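Local atomic coordinates of extracellular solute-binding protein family 1 (Arthrobacter chlorophenolicus, PDB entry 4R2F), a protein that probably serves as the sugar-binding component of an ABC-type transporter, holding a bound laminaribiose in this structure. Residues K41-P46 with Q82-A87; T174-L179 with I210-N215. All coordinates share one frame; numbering follows the deposited sequence.

Contact 1 (K41-P46 with Q82-A87); sequences KFWDMP and QTFSSA
Asp44 OD2 is gripped by two hydroxyls, Tyr52 OH and Tyr72 OH, and a third hydrogen bond, between Asp44 OD1 and Thr98 OG1, helps to fix the buried carboxylate, while its neighbours Trp43 and Met45 reach the other way to meet Phe84 on helix 80-89. The meeting with the helix itself is apolar. With CG anti to the carbonyl carbon (chi1 -72°), the Trp43 indole is carried toward the helix six-membered ring first. There Trp43 CE3 lies 3.7 Å from Phe84 CE1. The two rings meet obliquely, with planes at 59°. Further along the indole, Trp43 CH2 touches Ala87 CB at 3.6 Å, about one helical turn on from Phe84.

Strand 40-44 runs parallel to strands 70-74 and 96-97, which flank it in the sheet. This is the core of one lobe of a periplasmic-binding-protein fold. Helix 50-61 packs against the Phe42 and Asp44 side of the strand, and helix 80-89 faces Trp43.

Met45 lies just past the strand. Its chain bends at both chi2 and chi3, and SD comes to the rim of Phe84, 3.9 Å from Phe84 CE2. The sulfur sits nearly in the ring plane, a Met-aromatic contact made at the edge. Putting an alanine in place of Phe84 would probably take away the aromatic edge beside Met45 SD and open a gap beside the Trp43 indole. The Met45 side chain is about 7 Å from a glucose unit of the bound sugar.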
loop_
_atom_site.group_PDB
_atom_site.type_symbol
_atom_site.label_atom_id
_atom_site.label_comp_id
_atom_site.label_asym_id
_atom_site.label_seq_id
_atom_site.Cartn_x
_atom_site.Cartn_y
_atom_site.Cartn_z
ATOM N N LYS A 41 -0.047 23.423 -7.613
ATOM C CA LYS A 41 0.441 22.162 -8.167
ATOM C C LYS A 41 0.071 20.972 -7.301
ATOM O O LYS A 41 0.476 20.897 -6.144
ATOM C CB LYS A 41 1.957 22.201 -8.339
ATOM C CG LYS A 41 2.399 23.189 -9.406
ATOM C CD LYS A 41 3.901 23.363 -9.375
ATOM C CE LYS A 41 4.320 24.383 -10.411
ATOM N NZ LYS A 41 5.783 24.593 -10.320
ATOM N N PHE A 42 -0.658 20.035 -7.899
ATOM C CA PHE A 42 -1.027 18.784 -7.264
ATOM C C PHE A 42 -0.296 17.651 -7.957
ATOM O O PHE A 42 -0.439 17.451 -9.163
ATOM C CB PHE A 42 -2.519 18.588 -7.372
ATOM C CG PHE A 42 -3.024 17.299 -6.780
ATOM C CD1 PHE A 42 -2.728 16.946 -5.473
ATOM C CD2 PHE A 42 -3.852 16.476 -7.516
ATOM C CE1 PHE A 42 -3.212 15.774 -4.946
ATOM C CE2 PHE A 42 -4.363 15.310 -6.987
ATOM C CZ PHE A 42 -4.032 14.946 -5.709
ATOM N N TRP A 43 0.504 16.915 -7.193
ATOM C CA TRP A 43 1.156 15.716 -7.688
ATOM C C TRP A 43 0.443 14.491 -7.141
ATOM O O TRP A 43 0.170 14.400 -5.940
ATOM C CB TRP A 43 2.617 15.683 -7.238
ATOM C CG TRP A 43 3.533 16.669 -7.932
ATOM C CD1 TRP A 43 3.182 17.700 -8.763
ATOM C CD2 TRP A 43 4.957 16.710 -7.825
ATOM N NE1 TRP A 43 4.311 18.379 -9.179
ATOM C CE2 TRP A 43 5.411 17.790 -8.623
ATOM C CE3 TRP A 43 5.899 15.931 -7.138
ATOM C CZ2 TRP A 43 6.768 18.124 -8.744
ATOM C CZ3 TRP A 43 7.255 16.253 -7.270
ATOM C CH2 TRP A 43 7.671 17.349 -8.067
ATOM N N ASP A 44 0.235 13.517 -8.021
ATOM C CA ASP A 44 -0.541 12.315 -7.734
ATOM C C ASP A 44 0.195 11.086 -8.284
ATOM O O ASP A 44 0.989 11.204 -9.216
ATOM C CB ASP A 44 -1.910 12.431 -8.415
ATOM C CG ASP A 44 -2.973 11.471 -7.824
ATOM O OD1 ASP A 44 -2.838 11.054 -6.649
ATOM O OD2 ASP A 44 -3.974 11.187 -8.519
ATOM N N MET A 45 -0.077 9.911 -7.727
ATOM C CA MET A 45 0.629 8.698 -8.117
ATOM C C MET A 45 -0.268 7.916 -9.100
ATOM O O MET A 45 -1.472 8.192 -9.214
ATOM C CB MET A 45 0.934 7.836 -6.880
ATOM C CG MET A 45 1.683 8.532 -5.734
ATOM S SD MET A 45 3.132 9.499 -6.186
ATOM C CE MET A 45 4.218 8.180 -6.638
ATOM N N PRO A 46 0.286 6.891 -9.750
ATOM C CA PRO A 46 -0.558 6.001 -10.514
ATOM C C PRO A 46 -1.127 4.986 -9.542
ATOM O O PRO A 46 -0.539 3.926 -9.313
ATOM C CB PRO A 46 0.414 5.368 -11.540
ATOM C CG PRO A 46 1.704 6.124 -11.389
ATOM C CD PRO A 46 1.701 6.553 -9.952
ATOM N N GLN A 82 12.976 9.372 -3.890
ATOM C CA GLN A 82 14.035 10.252 -4.333
ATOM C C GLN A 82 13.454 11.389 -5.158
ATOM O O GLN A 82 13.921 12.523 -5.055
ATOM C CB GLN A 82 15.074 9.440 -5.143
ATOM C CG GLN A 82 16.057 10.258 -5.977
ATOM C CD GLN A 82 17.062 11.022 -5.143
ATOM O OE1 GLN A 82 17.214 10.775 -3.944
ATOM N NE2 GLN A 82 17.765 11.956 -5.781
ATOM N N THR A 83 12.449 11.093 -5.982
ATOM C CA THR A 83 11.807 12.132 -6.793
ATOM C C THR A 83 11.263 13.276 -5.909
ATOM O O THR A 83 11.611 14.452 -6.100
ATOM C CB THR A 83 10.690 11.548 -7.663
ATOM O OG1 THR A 83 11.207 10.461 -8.449
ATOM C CG2 THR A 83 10.103 12.605 -8.548
ATOM N N PHE A 84 10.455 12.925 -4.912
ATOM C CA PHE A 84 9.991 13.909 -3.911
ATOM C C PHE A 84 11.109 14.554 -3.094
ATOM O O PHE A 84 11.115 15.776 -2.925
ATOM C CB PHE A 84 8.988 13.278 -2.937
ATOM C CG PHE A 84 7.611 13.110 -3.506
ATOM C CD1 PHE A 84 6.682 14.145 -3.439
ATOM C CD2 PHE A 84 7.231 11.912 -4.097
ATOM C CE1 PHE A 84 5.419 13.989 -3.968
ATOM C CE2 PHE A 84 5.955 11.753 -4.612
ATOM C CZ PHE A 84 5.052 12.785 -4.542
ATOM N N SER A 85 12.025 13.747 -2.552
ATOM C CA SER A 85 13.100 14.300 -1.729
ATOM C C SER A 85 13.901 15.342 -2.508
ATOM O O SER A 85 14.214 16.417 -1.967
ATOM C CB SER A 85 14.058 13.225 -1.220
ATOM O OG SER A 85 13.443 12.419 -0.231
ATOM N N SER A 86 14.218 15.018 -3.763
ATOM C CA SER A 86 14.977 15.918 -4.634
ATOM C C SER A 86 14.189 17.177 -5.017
ATOM O O SER A 86 14.730 18.277 -4.956
ATOM C CB SER A 86 15.491 15.199 -5.885
ATOM O OG SER A 86 16.414 16.025 -6.588
ATOM N N ALA A 87 12.928 17.037 -5.408
ATOM C CA ALA A 87 12.100 18.219 -5.716
ATOM C C ALA A 87 11.962 19.185 -4.522
ATOM O O ALA A 87 12.098 20.389 -4.664
ATOM C CB ALA A 87 10.717 17.804 -6.194
#

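Contact 2 (T174-L179 with I210-N215)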
loop_
_atom_site.group_PDB
_atom_site.type_symbol
_atom_site.label_atom_id
_atom_site.label_comp_id
_atom_site.label_asym_id
_atom_site.label_seq_id
_atom_site.Cartn_x
_atom_site.Cartn_y
_atom_site.Cartn_z
ATOM N N THR A 174 -5.306 -22.404 4.109
ATOM C CA THR A 174 -5.732 -21.801 5.373
ATOM C C THR A 174 -4.538 -21.438 6.233
ATOM O O THR A 174 -4.693 -20.801 7.273
ATOM C CB THR A 174 -6.612 -22.770 6.164
ATOM O OG1 THR A 174 -5.885 -23.982 6.373
ATOM C CG2 THR A 174 -7.894 -23.076 5.395
ATOM N N ASP A 175 -3.344 -21.848 5.805
ATOM C CA ASP A 175 -2.132 -21.589 6.560
ATOM C C ASP A 175 -0.923 -21.792 5.691
ATOM O O ASP A 175 -1.067 -22.176 4.519
ATOM C CB ASP A 175 -2.068 -22.466 7.821
ATOM C CG ASP A 175 -2.113 -23.977 7.534
ATOM O OD1 ASP A 175 -1.934 -24.467 6.393
ATOM O OD2 ASP A 175 -2.326 -24.690 8.520
ATOM N N TRP A 176 0.259 -21.534 6.248
ATOM C CA TRP A 176 1.503 -21.589 5.459
ATOM C C TRP A 176 1.767 -22.986 4.901
ATOM O O TRP A 176 2.151 -23.130 3.748
ATOM C CB TRP A 176 2.701 -21.103 6.280
ATOM C CG TRP A 176 2.677 -19.631 6.523
ATOM C CD1 TRP A 176 1.615 -18.781 6.315
ATOM C CD2 TRP A 176 3.738 -18.820 7.033
ATOM N NE1 TRP A 176 1.970 -17.500 6.632
ATOM C CE2 TRP A 176 3.261 -17.492 7.088
ATOM C CE3 TRP A 176 5.052 -19.079 7.432
ATOM C CZ2 TRP A 176 4.047 -16.430 7.530
ATOM C CZ3 TRP A 176 5.830 -18.023 7.855
ATOM C CH2 TRP A 176 5.323 -16.716 7.907
ATOM N N ALA A 177 1.532 -24.004 5.719
ATOM C CA ALA A 177 1.754 -25.383 5.317
ATOM C C ALA A 177 0.829 -25.738 4.164
ATOM O O ALA A 177 1.258 -26.356 3.206
ATOM C CB ALA A 177 1.541 -26.334 6.497
ATOM N N SER A 178 -0.437 -25.339 4.236
ATOM C CA SER A 178 -1.338 -25.613 3.136
ATOM C C SER A 178 -1.001 -24.741 1.887
ATOM O O SER A 178 -1.173 -25.196 0.768
ATOM C CB SER A 178 -2.808 -25.525 3.580
ATOM O OG SER A 178 -3.194 -24.221 3.999
ATOM N N LEU A 179 -0.480 -23.525 2.073
ATOM C CA LEU A 179 -0.042 -22.700 0.924
ATOM C C LEU A 179 1.056 -23.409 0.125
ATOM O O LEU A 179 1.000 -23.495 -1.112
ATOM C CB LEU A 179 0.423 -21.303 1.389
ATOM C CG LEU A 179 1.162 -20.374 0.421
ATOM C CD1 LEU A 179 0.381 -20.192 -0.856
ATOM C CD2 LEU A 179 1.442 -19.020 1.081
ATOM N N ILE A 210 7.151 -7.794 4.403
ATOM C CA ILE A 210 6.643 -7.308 5.673
ATOM C C ILE A 210 5.332 -7.979 6.033
ATOM O O ILE A 210 5.147 -8.348 7.190
ATOM C CB ILE A 210 6.451 -5.775 5.706
ATOM C CG1 ILE A 210 7.708 -5.046 5.239
ATOM C CG2 ILE A 210 6.068 -5.319 7.123
ATOM C CD1 ILE A 210 8.922 -5.281 6.095
ATOM N N MET A 211 4.429 -8.171 5.070
ATOM C CA MET A 211 3.181 -8.915 5.374
ATOM C C MET A 211 3.456 -10.278 5.974
ATOM O O MET A 211 2.756 -10.679 6.931
ATOM C CB MET A 211 2.226 -9.088 4.181
ATOM C CG MET A 211 0.902 -9.778 4.592
ATOM S SD MET A 211 1.013 -11.587 4.515
ATOM C CE MET A 211 0.472 -11.831 2.818
ATOM N N MET A 212 4.452 -11.001 5.446
ATOM C CA MET A 212 4.670 -12.355 5.966
ATOM C C MET A 212 5.276 -12.339 7.365
ATOM O O MET A 212 4.945 -13.209 8.190
ATOM C CB MET A 212 5.486 -13.234 5.017
ATOM C CG MET A 212 4.773 -13.506 3.687
ATOM S SD MET A 212 3.281 -14.515 3.791
ATOM C CE MET A 212 4.100 -16.071 3.923
ATOM N N MET A 213 6.116 -11.356 7.644
ATOM C CA MET A 213 6.629 -11.157 9.019
ATOM C C MET A 213 5.434 -10.896 9.947
ATOM O O MET A 213 5.293 -11.537 10.985
ATOM C CB MET A 213 7.639 -9.987 9.090
ATOM C CG MET A 213 8.988 -10.199 8.383
ATOM S SD MET A 213 10.024 -8.718 8.402
ATOM C CE MET A 213 10.858 -8.855 6.866
ATOM N N LEU A 214 4.549 -9.978 9.562
ATOM C CA LEU A 214 3.376 -9.664 10.404
ATOM C C LEU A 214 2.481 -10.869 10.612
ATOM O O LEU A 214 2.013 -11.125 11.712
ATOM C CB LEU A 214 2.574 -8.520 9.788
ATOM C CG LEU A 214 3.313 -7.193 9.663
ATOM C CD1 LEU A 214 2.348 -6.158 9.117
ATOM C CD2 LEU A 214 3.900 -6.720 10.970
ATOM N N ASN A 215 2.296 -11.640 9.546
ATOM C CA ASN A 215 1.496 -12.847 9.589
ATOM C C ASN A 215 2.061 -13.890 10.557
ATOM O O ASN A 215 1.323 -14.715 11.061
ATOM C CB ASN A 215 1.383 -13.401 8.175
ATOM C CG ASN A 215 0.249 -14.384 7.985
ATOM O OD1 ASN A 215 -0.357 -14.890 8.931
ATOM N ND2 ASN A 215 -0.035 -14.671 6.729
#
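Met212 lays its terminal methyl over one face of the Trp176 indole. Met212 CE is 3.6 Å from Trp176 CE2, set off toward the rim, in a CH-pi contact. Bends at chi2 (-67°) and chi3 (-79°) fold the methionine back to put the methyl there. Its sulfur stands obliquely to the five-membered ring. At the indole edge, Met212 O approaches Trp176 CZ2 at 3.4 Å, in the ring plane. The Asn215 side chain comes up to the NE1 edge, its amide plane almost perpendicular to the ring. Phe240 of helix 232-246 stacks on Trp176 and also touches Met212, so this side is closely packed.

The start of helix 176-188 is looser and nearer solvent. Thr174 and Ala177 are exposed there, and Asp175 is the N-cap. Ser178 N donates to Asp175 OD1 at 2.8 Å, meeting the oxygen almost head-on. Thr174 N donates to Ser178 OG, also at 2.8 Å. Polar bonds thus secure the helix start within its own segment. The join to helix 204-215 appears to rest largely on dispersion and CH-pi attraction between a methionine and the indole.

Both contacts are buried, and each involves a tryptophan and a methionine, but contact 1 is built mainly on Trp43 and Phe84. They share no secondary-structure element. Contact 1 joins a strand to a helix, contact 2 a helix to a helix. Their centres lie 34 Å apart on opposite sides of the chain's centre, consistent with places in the two lobes of the binding protein. The methionine and tryptophan lie on one segment in contact 1 and on opposite segments in contact 2. Contact 1 lies close to the sugar at its Met45 end, whereas contact 2 borders an exposed helix start.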